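Local coordinates for SusD-like protein BACOVA_02651 (Bacteroides ovatus, PDB 5E76), which binds polysaccharide at the cell surface, probably capturing xyloglucan before it is transported into the periplasm for degradation, at residues D26-S31 and N252-D257; V33-G38 and P50-F55; M43-N48 and W271-G276; N434-Y439 and E469-P474. One frame throughout, in Å; residues are numbered along the deposited sequence.

How the contacts relate
Contacts 1 and 2 are the buried pair: both use helix 25-38, at successive positions, and L254 of contact 1 packs on V33 of contact 2. Their chemistry differs, since contact 1 is led by a salt bridge beside the glycan, whereas contact 2 is apolar and has no hydrogen bond across it. Contact 3, partly buried, joins strands 43-44 and 275-276, which follow helices 25-38 and 255-258 in the chain; it mixes a short backbone pairing with sugar-binding side chains. Contact 4, also partly buried but nearer the surface, its centre about 24 Å from the centre of the chain, is an aromatic and proline cluster between loops, tied to contact 2 through R437 and V53 O.

Contact 1 of 4, residues D26-S31 and N252-D257; sequences DYNQRS and NTLLSD. With BGC (beta-D-glucopyranose), chain B; XYS (alpha-D-xylopyranose), chain C.
In the glycan pocket of this SusD-family protein, the pocket residue R30 is held by a salt bridge to D257, beside the bound sugars. R30 grips the carboxylate side-on: NE gives a hydrogen bond to D257 OD2 at 2.9 Å, and NH2 reaches D257 OD1 at 2.8 Å. The second of these uses the syn lone pair of OD1, and both acceptors stay near the guanidinium plane, which lies 32° from that of the carboxylate. The arginine chain leaves the helix extended and bends at chi3 (-61°), which brings its head to the aspartate. D257 OD1 is held a second time, by W271 NE1, so the group that fixes R30 is itself positioned. With its rotation set in this way, the guanidinium turns NH1 to O2 of the chain B glucose, a weak bond of 3.2 Å, while C1 of the xylose lies over one face.

Deeper in, T253 OG1 donates to Q29 O at 3.0 Å, in the carbonyl plane and on a lone pair. Next to it the CD2 methyl of L254 presses against N28 O, 3.1 Å away. N28 ND2 makes a weak bond to N252 OD1, but the other ends of the two amides are engaged by T347 and L345. The R30-D257 pair is consistent with a second-shell carboxylate that orients an arginine toward carbohydrate hydroxyls, here in a xyloglucan-binding site.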
# COMPACT_ATOMS: atom_id res chain seq x y z
N ASP A 26 -13.06 1.98 7.79
CA ASP A 26 -13.75 2.51 6.62
C ASP A 26 -12.83 2.48 5.35
O ASP A 26 -13.24 2.09 4.24
CB ASP A 26 -14.20 3.94 6.92
CG ASP A 26 -15.30 4.01 8.00
OD1 ASP A 26 -15.58 2.99 8.68
OD2 ASP A 26 -15.88 5.13 8.18
N TYR A 27 -11.59 2.92 5.52
CA TYR A 27 -10.56 2.71 4.47
C TYR A 27 -10.36 1.22 4.11
O TYR A 27 -10.49 0.81 2.95
CB TYR A 27 -9.23 3.32 4.92
CG TYR A 27 -8.10 3.14 3.95
CD1 TYR A 27 -8.27 3.44 2.61
CD2 TYR A 27 -6.84 2.70 4.37
CE1 TYR A 27 -7.27 3.30 1.72
CE2 TYR A 27 -5.81 2.55 3.48
CZ TYR A 27 -6.03 2.85 2.15
OH TYR A 27 -5.07 2.72 1.21
N ASN A 28 -10.07 0.42 5.12
CA ASN A 28 -9.60 -0.96 4.88
C ASN A 28 -10.74 -1.87 4.42
O ASN A 28 -10.49 -2.86 3.75
CB ASN A 28 -8.94 -1.56 6.13
CG ASN A 28 -8.20 -2.85 5.83
OD1 ASN A 28 -7.09 -2.84 5.31
ND2 ASN A 28 -8.83 -3.97 6.14
N GLN A 29 -11.98 -1.50 4.76
CA GLN A 29 -13.16 -2.29 4.46
C GLN A 29 -13.20 -2.75 2.99
O GLN A 29 -13.64 -3.86 2.69
CB GLN A 29 -14.45 -1.51 4.79
CG GLN A 29 -15.71 -2.23 4.29
CD GLN A 29 -17.06 -1.57 4.68
OE1 GLN A 29 -17.12 -0.46 5.23
NE2 GLN A 29 -18.15 -2.28 4.39
N ARG A 30 -12.73 -1.89 2.09
CA ARG A 30 -12.82 -2.15 0.66
C ARG A 30 -11.95 -1.23 -0.19
O ARG A 30 -11.15 -1.71 -1.00
CB ARG A 30 -14.27 -2.03 0.19
CG ARG A 30 -14.38 -1.84 -1.33
CD ARG A 30 -15.75 -2.24 -1.86
NE ARG A 30 -16.00 -3.65 -1.61
CZ ARG A 30 -17.20 -4.19 -1.47
NH1 ARG A 30 -18.30 -3.45 -1.57
NH2 ARG A 30 -17.32 -5.49 -1.22
N SER A 31 -12.11 0.08 -0.03
CA SER A 31 -11.58 1.07 -0.95
C SER A 31 -10.08 0.92 -1.14
O SER A 31 -9.56 1.16 -2.22
CB SER A 31 -11.90 2.45 -0.43
OG SER A 31 -11.30 2.69 0.83
N ASN A 252 -10.96 -7.60 9.38
CA ASN A 252 -10.47 -7.40 8.03
C ASN A 252 -11.49 -7.97 7.05
O ASN A 252 -11.59 -9.18 6.90
CB ASN A 252 -9.12 -8.10 7.90
CG ASN A 252 -8.41 -7.82 6.61
OD1 ASN A 252 -9.00 -7.35 5.64
ND2 ASN A 252 -7.15 -8.13 6.59
N THR A 253 -12.24 -7.11 6.38
CA THR A 253 -13.35 -7.56 5.55
C THR A 253 -12.99 -7.86 4.10
O THR A 253 -13.88 -8.13 3.28
CB THR A 253 -14.45 -6.50 5.58
OG1 THR A 253 -13.84 -5.23 5.36
CG2 THR A 253 -15.13 -6.48 6.93
N LEU A 254 -11.70 -7.85 3.79
CA LEU A 254 -11.25 -7.91 2.40
C LEU A 254 -11.32 -9.31 1.79
O LEU A 254 -11.27 -9.46 0.57
CB LEU A 254 -9.81 -7.35 2.28
CG LEU A 254 -9.67 -5.83 2.52
CD1 LEU A 254 -8.20 -5.40 2.46
CD2 LEU A 254 -10.49 -5.02 1.51
N LEU A 255 -11.48 -10.32 2.63
CA LEU A 255 -11.44 -11.72 2.19
C LEU A 255 -12.26 -12.07 0.93
O LEU A 255 -11.74 -12.65 -0.02
CB LEU A 255 -11.92 -12.60 3.34
CG LEU A 255 -11.72 -14.10 3.20
CD1 LEU A 255 -10.27 -14.41 3.52
CD2 LEU A 255 -12.67 -14.81 4.09
N SER A 256 -13.55 -11.70 0.94
CA SER A 256 -14.49 -12.13 -0.11
C SER A 256 -14.30 -11.32 -1.38
O SER A 256 -14.70 -11.77 -2.46
CB SER A 256 -15.95 -11.99 0.36
OG SER A 256 -16.24 -12.77 1.51
N ASP A 257 -13.75 -10.12 -1.21
CA ASP A 257 -13.36 -9.25 -2.32
C ASP A 257 -12.06 -9.75 -3.02
O ASP A 257 -11.87 -9.49 -4.22
CB ASP A 257 -13.11 -7.80 -1.86
CG ASP A 257 -14.38 -7.06 -1.43
OD1 ASP A 257 -15.50 -7.60 -1.54
OD2 ASP A 257 -14.23 -5.90 -0.99
C2 BGC B . -20.87 -5.86 0.68
C3 BGC B . -21.52 -6.31 -0.57
C4 BGC B . -21.87 -7.72 -0.47
C5 BGC B . -22.80 -7.91 0.66
C6 BGC B . -23.32 -9.33 0.70
C1 BGC B . -21.84 -6.03 1.87
O2 BGC B . -20.49 -4.50 0.53
O3 BGC B . -20.63 -6.05 -1.70
O4 BGC B . -22.53 -8.19 -1.68
O5 BGC B . -22.12 -7.54 1.91
O6 BGC B . -23.49 -9.74 2.03
C1 XYS C . -18.93 -4.79 -4.41
C2 XYS C . -20.02 -3.74 -4.47
C3 XYS C . -20.69 -3.71 -5.84
C4 XYS C . -19.64 -3.65 -6.95
C5 XYS C . -18.56 -4.71 -6.75
O2 XYS C . -21.01 -4.02 -3.47
O3 XYS C . -21.55 -2.56 -5.94
O4 XYS C . -20.28 -3.86 -8.22
O5 XYS C . -17.98 -4.55 -5.45

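Contact 2 of 4, residues V33-G38 and P50-F55; sequences VPIGSG and PQFVTF
P34 and I35 of helix 25-38 both meet the ring of F52, the proline over a face and the isoleucine obliquely from the same side, and the tight part of this contact lies there. P34 CB stands 4.2 Å from the centroid of the F52 ring and 25° off its normal, a CH-pi contact. I35 sends its CG1 branch to F52 CE2 at 3.4 Å, with CD1 a little farther from the same ring atom. F52 can meet both because its CG is anti to the carbonyl carbon (chi1 -77°), which directs the ring toward the helix; the root of the side chain then touches backbone, F52 CB lying 3.5 Å from P34 O.

At the end of the helix the contact is close but narrow, one carbonyl against one methyl. G38 meets V53 through its backbone: G38 O lies 3.1 Å from V53 CG2, with a CA-H...O contact from V53 CA to G38 O at 3.6 Å beside it. No hydrogen bond crosses between the two segments. The loose, solvent side belongs to P50 and Q51, which are partly exposed and stay clear of the helix, and T54 turns away from it.

Among its neighbours, helix 62-84 flanks the tight part, with N63 against both P34 and F52 and A67 against I35. At the G38 end V53 packs on Y44 of strand 43-44, and the V53 carbonyl oxygen accepts from R437 NH1.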
# COMPACT_ATOMS: atom_id res chain seq x y z
N VAL A 33 -8.33 -1.49 -1.76
CA VAL A 33 -7.95 -2.36 -2.85
C VAL A 33 -8.00 -1.68 -4.23
O VAL A 33 -7.00 -1.65 -4.91
CB VAL A 33 -8.82 -3.66 -2.83
CG1 VAL A 33 -8.52 -4.60 -3.98
CG2 VAL A 33 -8.54 -4.40 -1.58
N PRO A 34 -9.17 -1.14 -4.65
CA PRO A 34 -9.20 -0.46 -5.95
C PRO A 34 -8.30 0.77 -6.02
O PRO A 34 -7.75 1.06 -7.07
CB PRO A 34 -10.69 -0.07 -6.10
CG PRO A 34 -11.22 -0.07 -4.79
CD PRO A 34 -10.50 -1.11 -4.01
N ILE A 35 -8.12 1.45 -4.89
CA ILE A 35 -7.33 2.67 -4.88
C ILE A 35 -5.81 2.39 -4.78
O ILE A 35 -5.02 2.94 -5.56
CB ILE A 35 -7.74 3.57 -3.74
CG1 ILE A 35 -9.19 4.02 -3.96
CG2 ILE A 35 -6.84 4.79 -3.69
CD1 ILE A 35 -9.70 4.83 -2.88
N GLY A 36 -5.44 1.59 -3.80
CA GLY A 36 -4.06 1.32 -3.48
C GLY A 36 -3.43 0.45 -4.55
O GLY A 36 -2.32 0.72 -5.00
N SER A 37 -4.15 -0.60 -4.96
CA SER A 37 -3.62 -1.58 -5.90
C SER A 37 -4.28 -1.51 -7.30
O SER A 37 -3.62 -1.66 -8.29
CB SER A 37 -3.74 -3.02 -5.33
OG SER A 37 -2.79 -3.33 -4.32
N GLY A 38 -5.58 -1.34 -7.41
CA GLY A 38 -6.19 -1.24 -8.73
C GLY A 38 -5.75 -0.04 -9.58
O GLY A 38 -5.50 -0.17 -10.79
N PRO A 50 -13.53 -1.11 -12.40
CA PRO A 50 -12.47 -0.94 -13.41
C PRO A 50 -11.98 0.52 -13.48
O PRO A 50 -10.81 0.81 -13.81
CB PRO A 50 -13.15 -1.37 -14.72
CG PRO A 50 -14.69 -1.15 -14.44
CD PRO A 50 -14.84 -1.48 -12.99
N GLN A 51 -12.88 1.44 -13.12
CA GLN A 51 -12.66 2.84 -13.43
C GLN A 51 -11.34 3.35 -12.82
O GLN A 51 -10.69 4.20 -13.43
CB GLN A 51 -13.87 3.71 -12.96
CG GLN A 51 -14.23 3.56 -11.48
CD GLN A 51 -15.33 2.50 -11.19
OE1 GLN A 51 -15.42 1.46 -11.85
NE2 GLN A 51 -16.14 2.77 -10.16
N PHE A 52 -10.96 2.82 -11.67
CA PHE A 52 -9.71 3.18 -11.02
C PHE A 52 -8.51 2.79 -11.90
O PHE A 52 -7.49 3.52 -11.99
CB PHE A 52 -9.65 2.51 -9.65
CG PHE A 52 -10.49 3.17 -8.61
CD1 PHE A 52 -11.81 2.79 -8.39
CD2 PHE A 52 -9.97 4.18 -7.84
CE1 PHE A 52 -12.58 3.42 -7.43
CE2 PHE A 52 -10.73 4.83 -6.89
CZ PHE A 52 -12.04 4.45 -6.68
N VAL A 53 -8.62 1.64 -12.56
CA VAL A 53 -7.53 1.16 -13.43
C VAL A 53 -7.47 1.97 -14.69
O VAL A 53 -6.40 2.24 -15.22
CB VAL A 53 -7.68 -0.35 -13.83
CG1 VAL A 53 -6.49 -0.81 -14.70
CG2 VAL A 53 -7.81 -1.26 -12.62
N THR A 54 -8.64 2.35 -15.19
CA THR A 54 -8.77 2.97 -16.52
C THR A 54 -8.88 4.48 -16.45
O THR A 54 -9.06 5.14 -17.47
CB THR A 54 -10.00 2.43 -17.26
OG1 THR A 54 -11.18 2.80 -16.53
CG2 THR A 54 -9.94 0.93 -17.39
N PHE A 55 -8.79 5.03 -15.24
CA PHE A 55 -8.91 6.49 -15.03
C PHE A 55 -10.25 7.10 -15.48
O PHE A 55 -10.31 8.09 -16.17
CB PHE A 55 -7.75 7.23 -15.73
CG PHE A 55 -6.44 7.06 -15.05
CD1 PHE A 55 -6.04 7.96 -14.08
CD2 PHE A 55 -5.60 6.00 -15.36
CE1 PHE A 55 -4.80 7.81 -13.44
CE2 PHE A 55 -4.40 5.84 -14.71
CZ PHE A 55 -4.00 6.75 -13.76

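Contact 3 of 4, residues M43-N48 and W271-G276; sequences MYSPWN and WSSYNG. With BGC (beta-D-glucopyranose), chain D; BGC (beta-D-glucopyranose), chain E; BGC (beta-D-glucopyranose), chain F; BGC (beta-D-glucopyranose), chain G.
Y44 and N275 form the hydrogen-bonded pair of a short two-stranded antiparallel sheet, flanked by the loop residues 45-48 and 271-274 of the glycan site. N275 N donates to Y44 O at 2.8 Å and Y44 N returns a bond to N275 O, while M43 and G276 make the adjoining non-hydrogen-bonded pair.

Beyond the sheet, W47 carries its indole to the sugar chain. Its CB begins beside O4 of the chain E glucose, at 3.6 Å. CG and CD1 then run beneath C2 of the chain D glucose and CD2 beneath C4, which sits 3.6 Å above the plane, over the centre. NE1 and CE2 lie by O3 of the same sugar, CE3 by O5, and CZ3 by C4 and C6. At the far rim CZ2 and CH2 meet C1 of the chain G glucose, CH2 at 3.7 Å. P46 CB backs the opposite face. Cutting W47 back to an alanine removes the indole and would probably leave the chain D glucose without its flat support and C1 of the chain G glucose without its rim contact.

With chi1 at 176° the S45 hydroxyl points away from its own N and accepts from W47 N in an ST turn. The same OG is hydrogen-bonded to S273 OG at 2.8 Å, and S273 OG in turn to O3 of the chain E glucose at 2.9 Å. On the buried side the ring of Y274 packs against CB of N48 through its CE1 atom, and over its other face M43 SD lies 4.3 Å from the centroid, 17° off the normal.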
# COMPACT_ATOMS: atom_id res chain seq x y z
N MET A 43 -3.84 -5.22 -10.68
CA MET A 43 -4.78 -6.25 -11.11
C MET A 43 -6.07 -5.55 -11.59
O MET A 43 -6.20 -4.33 -11.49
CB MET A 43 -5.05 -7.24 -9.97
CG MET A 43 -6.22 -6.88 -9.07
SD MET A 43 -6.38 -5.15 -8.61
CE MET A 43 -5.18 -4.78 -7.42
N TYR A 44 -7.02 -6.32 -12.10
CA TYR A 44 -8.09 -5.70 -12.87
C TYR A 44 -9.31 -6.60 -13.02
O TYR A 44 -9.17 -7.83 -13.11
CB TYR A 44 -7.57 -5.32 -14.25
CG TYR A 44 -8.63 -4.84 -15.19
CD1 TYR A 44 -9.34 -3.64 -14.96
CD2 TYR A 44 -8.93 -5.57 -16.33
CE1 TYR A 44 -10.32 -3.21 -15.83
CE2 TYR A 44 -9.91 -5.16 -17.20
CZ TYR A 44 -10.60 -3.97 -16.96
OH TYR A 44 -11.55 -3.58 -17.86
N SER A 45 -10.48 -5.96 -13.08
CA SER A 45 -11.73 -6.60 -13.39
C SER A 45 -12.70 -5.60 -14.02
O SER A 45 -12.93 -4.50 -13.48
CB SER A 45 -12.37 -7.17 -12.13
OG SER A 45 -13.65 -7.70 -12.44
N PRO A 46 -13.30 -5.99 -15.16
CA PRO A 46 -14.30 -5.08 -15.72
C PRO A 46 -15.52 -4.95 -14.80
O PRO A 46 -16.27 -3.98 -14.91
CB PRO A 46 -14.68 -5.74 -17.06
CG PRO A 46 -13.59 -6.71 -17.33
CD PRO A 46 -13.06 -7.16 -16.01
N TRP A 47 -15.67 -5.89 -13.88
CA TRP A 47 -16.89 -5.97 -13.07
C TRP A 47 -16.59 -5.64 -11.62
O TRP A 47 -17.51 -5.59 -10.81
CB TRP A 47 -17.54 -7.37 -13.21
CG TRP A 47 -17.69 -7.73 -14.68
CD1 TRP A 47 -18.47 -7.10 -15.61
CD2 TRP A 47 -16.99 -8.76 -15.39
NE1 TRP A 47 -18.31 -7.67 -16.85
CE2 TRP A 47 -17.41 -8.70 -16.74
CE3 TRP A 47 -16.04 -9.74 -15.02
CZ2 TRP A 47 -16.93 -9.57 -17.73
CZ3 TRP A 47 -15.56 -10.62 -16.00
CH2 TRP A 47 -16.01 -10.52 -17.34
N ASN A 48 -15.32 -5.39 -11.28
CA ASN A 48 -15.00 -4.87 -9.94
C ASN A 48 -14.24 -3.53 -10.00
O ASN A 48 -13.02 -3.49 -9.82
CB ASN A 48 -14.18 -5.87 -9.13
CG ASN A 48 -14.99 -7.09 -8.66
OD1 ASN A 48 -16.19 -7.17 -8.92
ND2 ASN A 48 -14.32 -8.04 -7.99
N TRP A 271 -16.30 -13.76 -4.06
CA TRP A 271 -16.81 -13.33 -5.35
C TRP A 271 -15.83 -12.55 -6.21
O TRP A 271 -16.22 -12.05 -7.26
CB TRP A 271 -18.07 -12.47 -5.14
CG TRP A 271 -17.82 -11.40 -4.15
CD1 TRP A 271 -17.02 -10.31 -4.32
CD2 TRP A 271 -18.34 -11.32 -2.82
NE1 TRP A 271 -17.00 -9.56 -3.17
CE2 TRP A 271 -17.81 -10.15 -2.24
CE3 TRP A 271 -19.20 -12.12 -2.06
CZ2 TRP A 271 -18.13 -9.75 -0.94
CZ3 TRP A 271 -19.51 -11.73 -0.77
CH2 TRP A 271 -18.98 -10.56 -0.22
N SER A 272 -14.59 -12.39 -5.77
CA SER A 272 -13.59 -11.64 -6.57
C SER A 272 -13.52 -12.07 -8.03
O SER A 272 -13.47 -13.24 -8.34
CB SER A 272 -12.18 -11.77 -5.98
OG SER A 272 -11.37 -10.70 -6.46
N SER A 273 -13.55 -11.09 -8.92
CA SER A 273 -13.35 -11.33 -10.33
C SER A 273 -12.08 -10.63 -10.80
O SER A 273 -11.85 -10.43 -12.00
CB SER A 273 -14.55 -10.83 -11.09
OG SER A 273 -14.84 -9.53 -10.62
N TYR A 274 -11.27 -10.24 -9.83
CA TYR A 274 -9.99 -9.58 -10.11
C TYR A 274 -9.01 -10.56 -10.73
O TYR A 274 -8.95 -11.73 -10.32
CB TYR A 274 -9.38 -9.04 -8.82
CG TYR A 274 -9.95 -7.73 -8.35
CD1 TYR A 274 -10.19 -6.70 -9.25
CD2 TYR A 274 -10.21 -7.51 -7.01
CE1 TYR A 274 -10.70 -5.48 -8.83
CE2 TYR A 274 -10.70 -6.29 -6.58
CZ TYR A 274 -10.94 -5.28 -7.49
OH TYR A 274 -11.44 -4.09 -7.05
N ASN A 275 -8.26 -10.08 -11.73
CA ASN A 275 -7.11 -10.82 -12.24
C ASN A 275 -5.87 -9.95 -12.40
O ASN A 275 -5.95 -8.81 -12.88
CB ASN A 275 -7.46 -11.47 -13.58
CG ASN A 275 -8.42 -12.62 -13.40
OD1 ASN A 275 -8.03 -13.72 -12.98
ND2 ASN A 275 -9.71 -12.35 -13.65
N GLY A 276 -4.75 -10.47 -11.92
CA GLY A 276 -3.46 -9.86 -12.11
C GLY A 276 -3.36 -9.37 -13.54
O GLY A 276 -3.73 -10.08 -14.48
C2 BGC D . -20.53 -10.00 -14.12
C3 BGC D . -20.50 -11.00 -15.21
C4 BGC D . -19.22 -11.71 -15.33
C5 BGC D . -18.87 -12.31 -14.02
C6 BGC D . -17.68 -13.26 -14.07
C1 BGC D . -19.89 -10.48 -12.80
O2 BGC D . -21.88 -9.71 -13.81
O3 BGC D . -20.84 -10.28 -16.45
O4 BGC D . -19.30 -12.75 -16.37
O5 BGC D . -18.58 -11.21 -13.10
O6 BGC D . -17.46 -13.82 -12.79
C2 BGC E . -18.92 -9.96 -8.31
C3 BGC E . -18.90 -9.52 -9.72
C4 BGC E . -20.08 -9.99 -10.43
C5 BGC E . -21.33 -9.52 -9.81
C6 BGC E . -22.49 -10.16 -10.54
C1 BGC E . -20.15 -9.35 -7.61
O2 BGC E . -17.72 -9.60 -7.64
O3 BGC E . -17.66 -9.99 -10.37
O4 BGC E . -20.08 -9.52 -11.81
O5 BGC E . -21.37 -9.86 -8.39
O6 BGC E . -23.61 -10.32 -9.69
C2 BGC F . -22.77 -9.48 -3.62
C3 BGC F . -22.09 -10.12 -4.82
C4 BGC F . -21.25 -9.11 -5.58
C5 BGC F . -20.34 -8.33 -4.63
C6 BGC F . -19.55 -7.27 -5.38
C1 BGC F . -21.78 -8.68 -2.79
O2 BGC F . -23.37 -10.49 -2.80
O3 BGC F . -23.09 -10.67 -5.69
O4 BGC F . -20.45 -9.79 -6.55
O5 BGC F . -21.13 -7.71 -3.61
O6 BGC F . -19.31 -6.15 -4.51
C2 BGC G . -18.64 -14.25 -18.35
C3 BGC G . -18.26 -14.14 -19.78
C4 BGC G . -19.23 -13.38 -20.56
C5 BGC G . -19.42 -12.03 -20.00
C6 BGC G . -20.44 -11.28 -20.82
C1 BGC G . -18.85 -12.86 -17.70
O2 BGC G . -17.62 -14.95 -17.62
O3 BGC G . -18.16 -15.49 -20.36
O4 BGC G . -18.75 -13.27 -21.94
O5 BGC G . -19.84 -12.08 -18.59
O6 BGC G . -21.06 -10.29 -20.03

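Contact 4 of 4, residues N434-Y439 and E469-P474; sequences NQWRGY and EYYTAP. With NA (sodium ion), chain I.
In both W436 (chi1 -59°) and Y471 (chi1 -66°) CG stands anti to the carbonyl carbon, and these torsions bring the two rings together as an edge-to-face pair. The edge of Y471 is turned to the face of W436, with the planes at 89° and the centroids 5.5 Å apart; Y471 CE2 is the atom nearest the indole, 4.0 Å from W436 CD2.

Y439 fills the middle of the cluster. P474 CD sits squarely over one face of its ring, 3.6 Å from the centroid, a CH-pi contact, and W436 CE3 covers the opposite face. A473 CB touches Y439 CE2 at 3.4 Å, while CB of Y471 meets the ring edge at CD2. Replacing Y439 with a serine would take out this central ring and is likely to leave P474 and the indole edge with a gap between them.

The turn is closed by Y439 N to W436 O at 3.0 Å, and G438 O lies 3.4 Å from P474 CG. N434 OD1 is one ligand of a sodium ion, which also takes N433 O and a water among others. The arrangement is that of a type II beta turn, W436 to Y439, with glycine at its third position, packed through its aromatic residues on loop 469-474.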
# COMPACT_ATOMS: atom_id res chain seq x y z
N ASN A 434 1.23 3.19 -20.93
CA ASN A 434 1.78 2.01 -21.55
C ASN A 434 1.82 0.91 -20.55
O ASN A 434 2.86 0.33 -20.29
CB ASN A 434 3.17 2.31 -22.12
CG ASN A 434 3.08 3.13 -23.37
OD1 ASN A 434 2.88 2.61 -24.47
ND2 ASN A 434 3.17 4.45 -23.21
N GLN A 435 0.64 0.64 -20.02
CA GLN A 435 0.41 -0.37 -19.00
C GLN A 435 -0.74 -1.30 -19.43
O GLN A 435 -1.30 -2.02 -18.61
CB GLN A 435 0.09 0.30 -17.65
CG GLN A 435 1.30 0.66 -16.81
CD GLN A 435 0.93 1.08 -15.38
OE1 GLN A 435 0.52 2.23 -15.14
NE2 GLN A 435 1.10 0.14 -14.42
N TRP A 436 -1.07 -1.28 -20.72
CA TRP A 436 -2.21 -2.02 -21.23
C TRP A 436 -3.41 -1.90 -20.27
O TRP A 436 -4.07 -2.89 -19.98
CB TRP A 436 -1.83 -3.48 -21.47
CG TRP A 436 -0.69 -3.57 -22.45
CD1 TRP A 436 0.62 -3.77 -22.16
CD2 TRP A 436 -0.76 -3.38 -23.87
NE1 TRP A 436 1.37 -3.73 -23.29
CE2 TRP A 436 0.56 -3.50 -24.36
CE3 TRP A 436 -1.80 -3.15 -24.77
CZ2 TRP A 436 0.87 -3.38 -25.71
CZ3 TRP A 436 -1.49 -3.04 -26.11
CH2 TRP A 436 -0.16 -3.15 -26.57
N ARG A 437 -3.66 -0.71 -19.73
CA ARG A 437 -4.69 -0.52 -18.73
C ARG A 437 -6.06 -0.82 -19.33
O ARG A 437 -6.41 -0.36 -20.42
CB ARG A 437 -4.68 0.90 -18.15
CG ARG A 437 -3.66 1.07 -17.07
CD ARG A 437 -3.41 2.52 -16.79
NE ARG A 437 -2.43 2.69 -15.74
CZ ARG A 437 -2.72 2.63 -14.45
NH1 ARG A 437 -3.97 2.40 -14.01
NH2 ARG A 437 -1.73 2.82 -13.58
N GLY A 438 -6.82 -1.63 -18.63
CA GLY A 438 -8.11 -2.05 -19.14
C GLY A 438 -8.07 -3.17 -20.16
O GLY A 438 -9.14 -3.61 -20.58
N TYR A 439 -6.89 -3.64 -20.55
CA TYR A 439 -6.79 -4.77 -21.49
C TYR A 439 -6.83 -6.02 -20.68
O TYR A 439 -6.39 -6.03 -19.53
CB TYR A 439 -5.52 -4.74 -22.31
CG TYR A 439 -5.47 -3.71 -23.38
CD1 TYR A 439 -5.16 -2.39 -23.08
CD2 TYR A 439 -5.74 -4.03 -24.70
CE1 TYR A 439 -5.12 -1.43 -24.06
CE2 TYR A 439 -5.69 -3.06 -25.70
CZ TYR A 439 -5.37 -1.77 -25.36
OH TYR A 439 -5.32 -0.78 -26.31
N GLU A 469 -2.58 -8.06 -30.22
CA GLU A 469 -3.62 -8.22 -31.25
C GLU A 469 -4.76 -9.09 -30.78
O GLU A 469 -5.89 -8.94 -31.25
CB GLU A 469 -3.04 -8.82 -32.53
CG GLU A 469 -4.05 -8.86 -33.68
CD GLU A 469 -3.55 -9.55 -34.95
OE1 GLU A 469 -2.35 -9.41 -35.33
OE2 GLU A 469 -4.40 -10.23 -35.56
N TYR A 470 -4.46 -9.99 -29.86
CA TYR A 470 -5.48 -10.91 -29.38
C TYR A 470 -5.94 -10.59 -27.94
O TYR A 470 -6.68 -11.37 -27.34
CB TYR A 470 -4.94 -12.34 -29.51
CG TYR A 470 -4.51 -12.63 -30.95
CD1 TYR A 470 -5.44 -13.05 -31.91
CD2 TYR A 470 -3.18 -12.45 -31.36
CE1 TYR A 470 -5.04 -13.30 -33.23
CE2 TYR A 470 -2.79 -12.68 -32.67
CZ TYR A 470 -3.72 -13.11 -33.59
OH TYR A 470 -3.31 -13.34 -34.88
N TYR A 471 -5.56 -9.42 -27.42
CA TYR A 471 -6.08 -9.00 -26.12
C TYR A 471 -7.52 -8.53 -26.31
O TYR A 471 -7.88 -8.06 -27.39
CB TYR A 471 -5.27 -7.85 -25.52
CG TYR A 471 -3.85 -8.12 -25.12
CD1 TYR A 471 -3.32 -9.41 -25.08
CD2 TYR A 471 -3.02 -7.06 -24.77
CE1 TYR A 471 -2.00 -9.63 -24.70
CE2 TYR A 471 -1.70 -7.28 -24.40
CZ TYR A 471 -1.21 -8.56 -24.36
OH TYR A 471 0.10 -8.76 -24.00
N THR A 472 -8.31 -8.66 -25.26
CA THR A 472 -9.61 -7.97 -25.15
C THR A 472 -9.35 -6.48 -24.83
O THR A 472 -8.98 -6.17 -23.70
CB THR A 472 -10.51 -8.55 -24.04
OG1 THR A 472 -10.66 -9.96 -24.23
CG2 THR A 472 -11.89 -7.89 -24.03
N ALA A 473 -9.51 -5.59 -25.82
CA ALA A 473 -9.25 -4.16 -25.62
C ALA A 473 -10.46 -3.39 -25.03
O ALA A 473 -11.60 -3.68 -25.40
CB ALA A 473 -8.85 -3.49 -26.95
N PRO A 474 -10.21 -2.38 -24.17
CA PRO A 474 -11.29 -1.48 -23.70
C PRO A 474 -11.91 -0.72 -24.86
O PRO A 474 -11.23 -0.50 -25.86
CB PRO A 474 -10.60 -0.51 -22.75
CG PRO A 474 -9.08 -0.94 -22.73
CD PRO A 474 -8.87 -1.83 -23.90
NA NA I . 0.09 3.42 -24.91
O HOH W 1 -1.80 5.05 -25.21